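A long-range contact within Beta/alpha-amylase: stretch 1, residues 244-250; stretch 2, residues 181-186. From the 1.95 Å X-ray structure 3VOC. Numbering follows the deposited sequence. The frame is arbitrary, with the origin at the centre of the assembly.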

# COMPACT_ATOMS: atom_id res chain seq x y z
N ASP A 244 -8.02 -8.26 21.38
CA ASP A 244 -6.77 -7.63 21.77
C ASP A 244 -5.66 -7.88 20.75
O ASP A 244 -4.89 -6.97 20.42
CB ASP A 244 -6.31 -8.10 23.17
CG ASP A 244 -6.78 -7.17 24.27
OD1 ASP A 244 -6.83 -5.94 24.06
OD2 ASP A 244 -7.08 -7.66 25.38
N PHE A 245 -5.54 -9.12 20.27
CA PHE A 245 -4.51 -9.42 19.28
C PHE A 245 -4.74 -8.62 17.98
O PHE A 245 -3.81 -7.98 17.48
CB PHE A 245 -4.41 -10.92 18.94
CG PHE A 245 -3.55 -11.18 17.73
CD1 PHE A 245 -2.17 -10.97 17.79
CD2 PHE A 245 -4.12 -11.55 16.51
CE1 PHE A 245 -1.36 -11.15 16.68
CE2 PHE A 245 -3.32 -11.74 15.39
CZ PHE A 245 -1.92 -11.54 15.49
N LEU A 246 -5.96 -8.66 17.45
CA LEU A 246 -6.25 -8.00 16.17
C LEU A 246 -6.14 -6.50 16.28
O LEU A 246 -5.67 -5.86 15.34
CB LEU A 246 -7.64 -8.38 15.66
CG LEU A 246 -7.79 -9.75 15.02
CD1 LEU A 246 -9.24 -9.96 14.60
CD2 LEU A 246 -6.85 -9.91 13.83
N SER A 247 -6.60 -5.93 17.40
CA SER A 247 -6.45 -4.49 17.62
C SER A 247 -4.98 -4.08 17.67
O SER A 247 -4.58 -3.07 17.05
CB SER A 247 -7.18 -4.05 18.89
OG SER A 247 -7.07 -2.65 19.06
N TRP A 248 -4.17 -4.85 18.39
CA TRP A 248 -2.74 -4.58 18.47
C TRP A 248 -2.07 -4.72 17.09
O TRP A 248 -1.25 -3.90 16.69
CB TRP A 248 -2.04 -5.50 19.49
CG TRP A 248 -0.53 -5.45 19.31
CD1 TRP A 248 0.32 -4.48 19.78
CD2 TRP A 248 0.27 -6.38 18.57
NE1 TRP A 248 1.61 -4.76 19.39
CE2 TRP A 248 1.61 -5.92 18.65
CE3 TRP A 248 -0.01 -7.55 17.85
CZ2 TRP A 248 2.67 -6.59 18.03
CZ3 TRP A 248 1.05 -8.22 17.23
CH2 TRP A 248 2.38 -7.75 17.34
N TYR A 249 -2.43 -5.79 16.40
CA TYR A 249 -1.87 -6.12 15.09
C TYR A 249 -2.10 -4.94 14.14
O TYR A 249 -1.16 -4.48 13.47
CB TYR A 249 -2.57 -7.38 14.60
CG TYR A 249 -2.00 -8.07 13.38
CD1 TYR A 249 -0.66 -8.50 13.35
CD2 TYR A 249 -2.81 -8.34 12.27
CE1 TYR A 249 -0.16 -9.19 12.22
CE2 TYR A 249 -2.32 -9.00 11.15
CZ TYR A 249 -1.00 -9.43 11.13
OH TYR A 249 -0.53 -10.07 9.99
N GLN A 250 -3.33 -4.42 14.13
CA GLN A 250 -3.65 -3.22 13.36
C GLN A 250 -2.92 -1.97 13.88
O GLN A 250 -2.42 -1.18 13.06
CB GLN A 250 -5.16 -2.96 13.30
CG GLN A 250 -5.51 -1.68 12.50
CD GLN A 250 -6.98 -1.53 12.19
OE1 GLN A 250 -7.64 -2.48 11.75
NE2 GLN A 250 -7.51 -0.32 12.39
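Stretch 2 (181-186) GKFQAY

Stretch 2 crosses one side of a helix as an irregular strip, neither helix nor strand; the helix meets it with side chains alone, while the loop answers with side chains and, at Gln184, with a backbone amide. Stretch 1 is helical throughout, with Tyr249 N to Phe245 O at 2.8 Å among its backbone hydrogen bonds, and this regularity brings Phe245 and Tyr249, one turn apart, to the same side of the helix, where both point their CA-to-CB bonds toward the loop; Leu246 and Trp248 start sideways, but their ends come nearer. Asp244, Ser247 and Gln250 are out of reach. The backbones stay well apart: the nearest CA atoms, of Tyr249 and Ala185, are 7.7 Å from each other, and large side chains bridge the gap.

Two residues of the loop do most of the filling, Phe183 and Ala185. Phe183, with chi1 in the m well, sets its ring among Phe245, Leu246 and Tyr249. Phe245 presents its edge to the face of Phe183, with the ring planes at 89° and Phe245 CE2 3.8 Å from Phe183 CD2. Phe183 in turn directs its own edge toward the face of Tyr249, the planes at 83° and Phe183 CD2 3.6 Å from Tyr249 CE2. The near-perpendicular rings thus form a chain in which Phe183 offers a face to one neighbour and an edge to the other. Leu246 adds an aliphatic contact, its CD2 lying 3.7 Å from Phe183 CE2.

Ala185 is the small bump that fits a hollow lined by three aromatic rings. Its CB lies 3.9 Å from Trp248 CZ3, 4.0 Å from Tyr249 CE1 and 4.2 Å from Phe245 CE1, meeting the Trp248 and Phe245 rings at their edges. A single methyl therefore touches three large side chains, all with chi1 in the t well.

The polar anchor lies at the tip of Tyr249. Its side chain reaches past the apolar contacts to the loop backbone, where Gln184 N donates a hydrogen bond to Tyr249 OH at 2.9 Å, with an N-H...O angle of 133°. This gives a buried backbone amide a partner between the two residues that pack most against the helix. Gln184 leads its side-chain end away from the helix and turns back on its own loop, NE2 donating to Lys182 O at 3.0 Å. Lys182 points away, and Gly181 lies beyond the contact, its positive phi suited to glycine. The rule to read here is economical: one large ring and one methyl complement the helix surface, and one hydroxyl ties down the amide between them.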

# COMPACT_ATOMS: atom_id res chain seq x y z
N GLY A 181 -4.17 -16.18 3.36
CA GLY A 181 -2.82 -15.81 3.78
C GLY A 181 -2.61 -16.16 5.24
O GLY A 181 -3.31 -17.04 5.79
N LYS A 182 -1.65 -15.50 5.87
CA LYS A 182 -1.29 -15.83 7.26
C LYS A 182 -0.96 -14.57 8.05
O LYS A 182 -0.49 -13.58 7.46
CB LYS A 182 -0.08 -16.79 7.29
CG LYS A 182 -0.39 -18.18 6.77
CD LYS A 182 0.83 -19.08 6.68
CE LYS A 182 0.46 -20.44 6.05
NZ LYS A 182 1.68 -21.32 5.96
N PHE A 183 -1.22 -14.61 9.36
CA PHE A 183 -0.74 -13.57 10.29
C PHE A 183 0.79 -13.48 10.24
O PHE A 183 1.46 -14.48 10.00
CB PHE A 183 -1.23 -13.84 11.73
CG PHE A 183 -2.71 -13.65 11.92
CD1 PHE A 183 -3.51 -14.71 12.34
CD2 PHE A 183 -3.31 -12.42 11.70
CE1 PHE A 183 -4.88 -14.55 12.51
CE2 PHE A 183 -4.70 -12.24 11.88
CZ PHE A 183 -5.48 -13.31 12.29
N GLN A 184 1.32 -12.29 10.50
CA GLN A 184 2.73 -11.96 10.24
C GLN A 184 3.40 -11.38 11.48
O GLN A 184 4.18 -10.41 11.39
CB GLN A 184 2.81 -10.97 9.07
CG GLN A 184 2.22 -11.51 7.75
CD GLN A 184 3.03 -12.67 7.19
OE1 GLN A 184 4.26 -12.65 7.26
NE2 GLN A 184 2.36 -13.68 6.63
N ALA A 185 3.09 -11.96 12.64
CA ALA A 185 3.56 -11.43 13.91
C ALA A 185 4.38 -12.47 14.66
O ALA A 185 4.32 -12.54 15.89
CB ALA A 185 2.37 -10.96 14.76
N TYR A 186 5.17 -13.27 13.93
CA TYR A 186 5.86 -14.42 14.54
C TYR A 186 7.34 -14.27 14.76
O TYR A 186 7.99 -15.18 15.30
CB TYR A 186 5.47 -15.74 13.85
CG TYR A 186 3.98 -15.93 13.95
CD1 TYR A 186 3.41 -16.67 15.01
CD2 TYR A 186 3.13 -15.29 13.07
CE1 TYR A 186 2.01 -16.79 15.12
CE2 TYR A 186 1.75 -15.40 13.17
CZ TYR A 186 1.19 -16.15 14.20
OH TYR A 186 -0.19 -16.26 14.28